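Insulinase family protease (Yersinia pestis, PDB 3GO9) is predicted to be a peptidase of the insulinase (M16) family, whose active members use zinc to cleave peptide bonds. Local coordinates at residues P24-G29 against Q38-P43; F70-P75 against I160-Q165; T109-T114 against H184-P189. All blocks are in the same frame, centred on the assembly; numbering follows the deposited sequence.

Overall arrangement
Contact 1 is closed first along the chain: 24-29 and 38-43 pair as a hairpin at one margin of the seven-stranded mixed sheet, where 26-30 is the outermost strand. Strand 160-162, at the other margin, belongs to contact 2, whose centre is about 28 Å from that of contact 1. The centres of contacts 2 and 3 are about 5 Å apart, and the two interlock in sequence, since their segments alternate (70-75, 109-114, 160-165, 184-189). They also touch in space, Phe163 meeting Ser110. Contact 2 carries zinc ligands and contact 3 lies directly beside it, its Thr109 bonding to His72, while contact 1 finishes the far edge of the same sheet.

Contact 1. Residues P24-G29 against Q38-P43; sequences PAWQQG and QLLATP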
# COMPACT_ATOMS: atom_id res chain seq x y z
N PRO A 24 2.74 -21.31 1.81
CA PRO A 24 4.05 -21.94 1.90
C PRO A 24 4.89 -21.70 0.64
O PRO A 24 6.09 -21.93 0.68
CB PRO A 24 3.71 -23.44 2.07
CG PRO A 24 2.46 -23.60 1.39
CD PRO A 24 1.68 -22.33 1.64
N ALA A 25 4.29 -21.16 -0.42
CA ALA A 25 5.06 -20.78 -1.59
C ALA A 25 6.12 -19.71 -1.26
O ALA A 25 7.16 -19.64 -1.95
CB ALA A 25 4.15 -20.29 -2.65
N TRP A 26 5.87 -18.89 -0.24
CA TRP A 26 6.81 -17.87 0.22
C TRP A 26 7.77 -18.47 1.22
O TRP A 26 7.37 -18.61 2.41
CB TRP A 26 6.11 -16.65 0.81
CG TRP A 26 5.66 -15.68 -0.21
CD1 TRP A 26 4.45 -15.57 -0.76
CD2 TRP A 26 6.46 -14.68 -0.79
NE1 TRP A 26 4.41 -14.54 -1.64
CE2 TRP A 26 5.66 -13.98 -1.71
CE3 TRP A 26 7.80 -14.32 -0.64
CZ2 TRP A 26 6.13 -12.93 -2.44
CZ3 TRP A 26 8.27 -13.25 -1.36
CH2 TRP A 26 7.43 -12.56 -2.26
N GLN A 27 8.97 -18.82 0.75
CA GLN A 27 10.07 -19.36 1.52
C GLN A 27 10.67 -18.24 2.33
O GLN A 27 10.87 -17.14 1.83
CB GLN A 27 11.17 -19.95 0.66
CG GLN A 27 10.67 -20.93 -0.43
CD GLN A 27 11.75 -21.39 -1.36
OE1 GLN A 27 11.56 -21.39 -2.58
NE2 GLN A 27 12.90 -21.77 -0.79
N GLN A 28 10.95 -18.51 3.59
CA GLN A 28 11.51 -17.43 4.42
C GLN A 28 12.68 -17.91 5.23
O GLN A 28 12.80 -19.09 5.58
CB GLN A 28 10.45 -16.93 5.35
CG GLN A 28 9.14 -16.53 4.63
CD GLN A 28 8.12 -16.01 5.56
OE1 GLN A 28 7.87 -14.82 5.62
NE2 GLN A 28 7.49 -16.91 6.30
N GLY A 29 13.59 -17.01 5.52
CA GLY A 29 14.69 -17.35 6.40
C GLY A 29 15.19 -16.12 7.13
O GLY A 29 14.77 -14.98 6.84
N GLN A 38 12.79 -13.34 2.09
CA GLN A 38 11.61 -14.04 1.65
C GLN A 38 11.72 -14.22 0.15
O GLN A 38 12.04 -13.29 -0.55
CB GLN A 38 10.35 -13.27 1.99
CG GLN A 38 10.14 -12.93 3.44
CD GLN A 38 8.78 -12.34 3.76
OE1 GLN A 38 7.80 -12.44 2.98
NE2 GLN A 38 8.70 -11.70 4.91
N LEU A 39 11.46 -15.43 -0.33
CA LEU A 39 11.63 -15.76 -1.73
C LEU A 39 10.36 -16.46 -2.25
O LEU A 39 9.84 -17.42 -1.66
CB LEU A 39 12.83 -16.70 -1.88
CG LEU A 39 13.03 -17.42 -3.17
CD1 LEU A 39 13.12 -16.44 -4.34
CD2 LEU A 39 14.31 -18.25 -2.99
N LEU A 40 9.87 -16.00 -3.38
CA LEU A 40 8.80 -16.63 -4.09
C LEU A 40 9.33 -17.09 -5.44
O LEU A 40 9.52 -16.28 -6.34
CB LEU A 40 7.62 -15.65 -4.32
CG LEU A 40 6.39 -16.26 -5.01
CD1 LEU A 40 5.80 -17.42 -4.20
CD2 LEU A 40 5.29 -15.23 -5.38
N ALA A 41 9.60 -18.39 -5.60
CA ALA A 41 9.97 -18.89 -6.93
C ALA A 41 8.73 -18.96 -7.83
O ALA A 41 7.67 -19.43 -7.39
CB ALA A 41 10.60 -20.31 -6.78
N THR A 42 8.87 -18.56 -9.10
CA THR A 42 7.74 -18.49 -10.02
C THR A 42 8.04 -19.27 -11.31
O THR A 42 8.27 -18.69 -12.37
CB THR A 42 7.39 -17.03 -10.34
OG1 THR A 42 8.52 -16.40 -10.97
CG2 THR A 42 6.98 -16.30 -9.04
N PRO A 43 7.99 -20.58 -11.21
CA PRO A 43 8.22 -21.34 -12.44
C PRO A 43 7.08 -21.15 -13.45
O PRO A 43 7.28 -21.48 -14.61
CB PRO A 43 8.28 -22.79 -11.93
CG PRO A 43 7.56 -22.78 -10.66
CD PRO A 43 7.85 -21.46 -10.04
O HOH W 1 9.07 -20.29 -3.46
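Gln27 and Leu39 form the hydrogen-bonded pair of this antiparallel hairpin, exchanging both backbone bonds: Gln27 N donates to Leu39 O at 2.9 Å, and Leu39 N donates back to Gln27 O at 2.8 Å, the straighter of the two at 161°. Gln27 O has the CA of Gln38 3.2 Å away, a CA-H...O contact. Toward Ala25 and Ala41, water 1 links the segments where no direct backbone bond is made. It accepts from Ala41 N at 2.9 Å and is placed to donate to Gln27 OE1 and Ala25 O, though it cannot satisfy every acceptor around it; the distance to Ala25 O is doubtfully short. Gln28 and Gln38 lie side by side with amide planes nearly perpendicular. Gln28 OE1 comes within 3.3 Å of Gln38 NE2, at too poor an angle to bond; the other end of that amide, Gln38 OE1, is hydrogen-bonded to Arg395 NH2. On that same face Leu40 CB stands 3.5 Å from the centroid of the six-membered ring of Trp26, 7° off its normal, a CH-pi contact. Leu40 CG is anti to the backbone N (chi1 -177°), and CD1 reaches Ala25 CB, 3.7 Å away. Strand 36-41 is flanked by 26-30 and 212-218; helix 388-401 lies against the Trp26 face, with Arg395 in cation-pi contact with the indole, and helix 222-233 against the face of Gln27 and Leu39.

Contact 2. Residues F70-P75 against I160-Q165; sequences FAHLLP and IATFPQ. With ZN (zinc ion), chain C.
His72 and Ile160 bring helix 70-75 against strand 160-162, their CA atoms 7.1 Å apart and the two short axes 145° apart in direction. The His72 side chain leaves the helix with CG anti to the backbone N (chi1 -169°), and the His72 and Ile160 side chains run past each other, pointing opposite ways. NE2 of His72 binds the zinc ion at 2.0 Å; from the strand, the carbonyl oxygen of Ile160 reaches the same metal at 2.4 Å. Asp158 OD2 and waters 2 and 3 complete the shell, although the distance to water 2 is too short to be trusted. Ile160 also covers one ring face: CG2 packs 3.4 Å from His72 CE1. Thr162 CG2 approaches the same CE1 obliquely, at 3.8 Å. The other ring nitrogen, ND1, is hydrogen-bonded to Thr109 OG1, a second-shell contact that helps fix the imidazole's rotation. Nearly a turn on, the helix kinks at Pro75, whose nitrogen has no hydrogen to donate to the turn before; Pro75 CB lies 3.9 Å from Ile160 CD1. A helix offering histidine to zinc recalls the inverted HXXEH motif of M16 peptidases, but here Pro75 and Arg76 stand where that motif has its glutamate and second histidine.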
# COMPACT_ATOMS: atom_id res chain seq x y z
N PHE A 70 17.85 13.16 6.30
CA PHE A 70 18.94 12.18 6.22
C PHE A 70 18.47 10.86 5.61
O PHE A 70 19.15 10.29 4.75
CB PHE A 70 19.58 11.92 7.60
CG PHE A 70 20.59 12.94 8.04
CD1 PHE A 70 20.72 14.18 7.45
CD2 PHE A 70 21.46 12.60 9.06
CE1 PHE A 70 21.72 15.04 7.87
CE2 PHE A 70 22.43 13.46 9.48
CZ PHE A 70 22.55 14.69 8.91
N ALA A 71 17.31 10.36 6.01
CA ALA A 71 16.89 9.04 5.49
C ALA A 71 16.62 9.12 4.00
O ALA A 71 16.79 8.14 3.25
CB ALA A 71 15.63 8.59 6.21
N HIS A 72 16.13 10.26 3.55
CA HIS A 72 15.85 10.43 2.09
C HIS A 72 17.14 10.61 1.28
O HIS A 72 17.15 10.30 0.07
CB HIS A 72 14.88 11.59 1.91
CG HIS A 72 14.32 11.70 0.53
ND1 HIS A 72 13.31 10.87 0.09
CD2 HIS A 72 14.54 12.61 -0.44
CE1 HIS A 72 12.97 11.24 -1.14
NE2 HIS A 72 13.73 12.26 -1.49
N LEU A 73 18.17 11.15 1.89
CA LEU A 73 19.46 11.41 1.21
C LEU A 73 20.28 10.14 1.00
O LEU A 73 20.90 9.93 -0.04
CB LEU A 73 20.31 12.45 1.95
CG LEU A 73 21.68 12.79 1.38
CD1 LEU A 73 21.58 13.23 -0.03
CD2 LEU A 73 22.37 13.85 2.22
N LEU A 74 20.26 9.25 2.00
CA LEU A 74 21.12 8.05 1.97
C LEU A 74 20.97 7.29 0.66
O LEU A 74 21.97 6.95 0.07
CB LEU A 74 20.89 7.15 3.19
CG LEU A 74 21.24 7.68 4.58
CD1 LEU A 74 20.76 6.71 5.70
CD2 LEU A 74 22.75 7.96 4.65
N PRO A 75 19.74 6.98 0.21
CA PRO A 75 19.70 6.20 -1.01
C PRO A 75 20.22 6.91 -2.23
O PRO A 75 20.70 6.22 -3.17
CB PRO A 75 18.20 5.86 -1.17
CG PRO A 75 17.51 6.63 -0.19
CD PRO A 75 18.41 7.13 0.81
N ILE A 160 14.83 9.77 -5.86
CA ILE A 160 14.26 9.12 -4.68
C ILE A 160 12.83 9.61 -4.40
O ILE A 160 12.59 10.82 -4.24
CB ILE A 160 15.15 9.39 -3.43
CG1 ILE A 160 16.63 9.08 -3.75
CG2 ILE A 160 14.68 8.52 -2.20
CD1 ILE A 160 16.91 7.68 -4.37
N ALA A 161 11.89 8.70 -4.40
CA ALA A 161 10.50 9.02 -4.22
C ALA A 161 10.13 8.98 -2.77
O ALA A 161 10.91 8.52 -1.91
CB ALA A 161 9.62 8.03 -5.00
N THR A 162 8.93 9.44 -2.50
CA THR A 162 8.38 9.29 -1.16
C THR A 162 7.13 8.41 -1.16
O THR A 162 6.53 8.16 -2.19
CB THR A 162 7.98 10.67 -0.58
OG1 THR A 162 7.05 11.33 -1.45
CG2 THR A 162 9.21 11.58 -0.43
N PHE A 163 6.78 7.90 0.01
CA PHE A 163 5.43 7.36 0.23
C PHE A 163 4.80 8.08 1.41
O PHE A 163 5.41 8.13 2.48
CB PHE A 163 5.44 5.88 0.53
CG PHE A 163 4.06 5.37 0.77
CD1 PHE A 163 3.20 5.19 -0.32
CD2 PHE A 163 3.56 5.22 2.07
CE1 PHE A 163 1.89 4.80 -0.10
CE2 PHE A 163 2.24 4.83 2.29
CZ PHE A 163 1.41 4.62 1.18
N PRO A 164 3.57 8.63 1.25
CA PRO A 164 2.82 8.81 0.02
C PRO A 164 3.64 9.54 -1.04
O PRO A 164 4.62 10.28 -0.77
CB PRO A 164 1.58 9.64 0.47
CG PRO A 164 1.38 9.21 1.88
CD PRO A 164 2.82 9.14 2.40
N GLN A 165 3.24 9.34 -2.29
CA GLN A 165 3.97 9.85 -3.39
C GLN A 165 4.05 11.38 -3.44
O GLN A 165 5.06 11.96 -3.84
CB GLN A 165 3.39 9.27 -4.69
CG GLN A 165 3.91 9.88 -5.90
CD GLN A 165 3.56 9.06 -7.14
OE1 GLN A 165 4.31 9.03 -8.11
NE2 GLN A 165 2.41 8.37 -7.09
ZN ZN C . 12.97 12.93 -3.23
O HOH W 2 13.68 14.32 -2.73
O HOH W 3 11.09 13.08 -3.12

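Contact 3. Residues T109-T114 against H184-P189; sequences TSYDFT and HDPGQP
Tyr111 and Pro186 supply the apolar part of the contact. Tyr111 CG is anti to the carbonyl carbon, beside the backbone N (chi1 -66°), and the side chain reaches toward Pro186, which lies over one face of the ring, toward its rim. Pro186 CD is 4.0 Å from the centroid, 28° off the normal, and 3.6 Å from Tyr111 CZ. Pro186 CB turns to the backbone instead, resting 3.6 Å from Ser110 CA. Obliquely to the ring, His184 O sits 3.2 Å from Tyr111 CE1, while its own bond goes to Ser60. Two local turns present these groups: 109-114 is the hairpin connection between antiparallel strands 107-109 and 114-120, closed by Ser110 N bonding to Phe113 O, and Asp185 to Gln188 form a type I beta turn, braced by Gln188 NE2 donating to Asp185 O at 2.9 Å. Water does the polar bridging. Water 4 lies between Thr109 OG1, which also serves His72, Ser110 O and Pro186 O, with too few hydrogens for every acceptor nearby. In the plane of the phenol ring, water 5 accepts from Tyr111 OH and donates to Asp185 OD1, each at 2.7 Å. Tyr111 OH also bonds with Trp172 NE1, and Asp185 forms a salt bridge to Arg173.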
# COMPACT_ATOMS: atom_id res chain seq x y z
N THR A 109 11.37 6.53 0.06
CA THR A 109 11.49 6.68 1.51
C THR A 109 10.23 7.25 2.12
O THR A 109 9.46 7.96 1.46
CB THR A 109 12.69 7.54 1.91
OG1 THR A 109 12.43 8.90 1.67
CG2 THR A 109 13.96 7.10 1.15
N SER A 110 9.98 6.93 3.37
CA SER A 110 8.73 7.28 3.98
C SER A 110 8.96 7.57 5.46
O SER A 110 10.09 7.84 5.88
CB SER A 110 7.72 6.14 3.69
OG SER A 110 6.41 6.45 4.13
N TYR A 111 7.88 7.59 6.24
CA TYR A 111 7.96 7.88 7.65
C TYR A 111 8.67 6.79 8.42
O TYR A 111 9.42 7.05 9.32
CB TYR A 111 6.50 8.06 8.15
CG TYR A 111 5.84 9.24 7.57
CD1 TYR A 111 6.11 10.53 8.07
CD2 TYR A 111 4.99 9.15 6.46
CE1 TYR A 111 5.52 11.66 7.47
CE2 TYR A 111 4.41 10.27 5.90
CZ TYR A 111 4.67 11.52 6.41
OH TYR A 111 4.09 12.65 5.82
N ASP A 112 8.38 5.52 8.08
CA ASP A 112 8.87 4.39 8.85
C ASP A 112 9.57 3.32 8.06
O ASP A 112 9.92 2.29 8.63
CB ASP A 112 7.78 3.77 9.76
CG ASP A 112 6.66 3.12 9.03
OD1 ASP A 112 6.69 3.07 7.80
OD2 ASP A 112 5.69 2.69 9.74
N PHE A 113 9.85 3.60 6.80
CA PHE A 113 10.60 2.69 5.97
C PHE A 113 11.31 3.39 4.83
O PHE A 113 10.96 4.49 4.41
CB PHE A 113 9.73 1.53 5.41
CG PHE A 113 8.79 1.94 4.35
CD1 PHE A 113 9.16 1.90 2.99
CD2 PHE A 113 7.48 2.37 4.67
CE1 PHE A 113 8.26 2.27 2.00
CE2 PHE A 113 6.60 2.80 3.66
CZ PHE A 113 6.96 2.71 2.36
N THR A 114 12.32 2.68 4.33
CA THR A 114 12.94 2.93 3.01
C THR A 114 12.86 1.64 2.20
O THR A 114 13.20 0.56 2.71
CB THR A 114 14.40 3.29 3.21
OG1 THR A 114 14.43 4.52 3.97
CG2 THR A 114 15.16 3.56 1.92
N HIS A 184 7.87 15.50 10.18
CA HIS A 184 8.68 14.43 9.62
C HIS A 184 8.39 14.14 8.16
O HIS A 184 8.42 12.96 7.73
CB HIS A 184 8.48 13.16 10.43
CG HIS A 184 9.00 13.28 11.83
ND1 HIS A 184 10.34 13.26 12.11
CD2 HIS A 184 8.37 13.43 13.01
CE1 HIS A 184 10.53 13.40 13.41
NE2 HIS A 184 9.34 13.49 13.98
N ASP A 185 8.12 15.16 7.35
CA ASP A 185 8.01 14.97 5.89
C ASP A 185 9.19 14.17 5.34
O ASP A 185 10.36 14.55 5.52
CB ASP A 185 8.03 16.28 5.14
CG ASP A 185 6.84 17.10 5.32
OD1 ASP A 185 5.96 16.80 6.17
OD2 ASP A 185 6.82 18.10 4.53
N PRO A 186 8.91 13.06 4.65
CA PRO A 186 9.97 12.10 4.26
C PRO A 186 10.85 12.53 3.10
O PRO A 186 11.88 11.90 2.86
CB PRO A 186 9.20 10.81 3.95
CG PRO A 186 7.78 11.21 3.80
CD PRO A 186 7.56 12.52 4.52
N GLY A 187 10.46 13.56 2.36
CA GLY A 187 11.28 13.97 1.21
C GLY A 187 11.90 15.34 1.40
O GLY A 187 12.25 15.97 0.38
N GLN A 188 12.04 15.79 2.66
CA GLN A 188 12.55 17.17 2.98
C GLN A 188 14.00 17.24 2.56
O GLN A 188 14.74 16.32 2.79
CB GLN A 188 12.53 17.49 4.50
CG GLN A 188 11.21 17.35 5.22
CD GLN A 188 11.22 17.52 6.79
OE1 GLN A 188 11.15 18.66 7.26
NE2 GLN A 188 11.27 16.39 7.59
N PRO A 189 14.44 18.36 1.96
CA PRO A 189 15.87 18.46 1.74
C PRO A 189 16.66 18.61 3.03
O PRO A 189 16.16 19.15 4.02
CB PRO A 189 15.99 19.73 0.89
CG PRO A 189 14.81 19.70 0.07
CD PRO A 189 13.70 19.24 1.02
O HOH W 4 12.41 9.47 4.62
O HOH W 5 4.67 14.77 7.32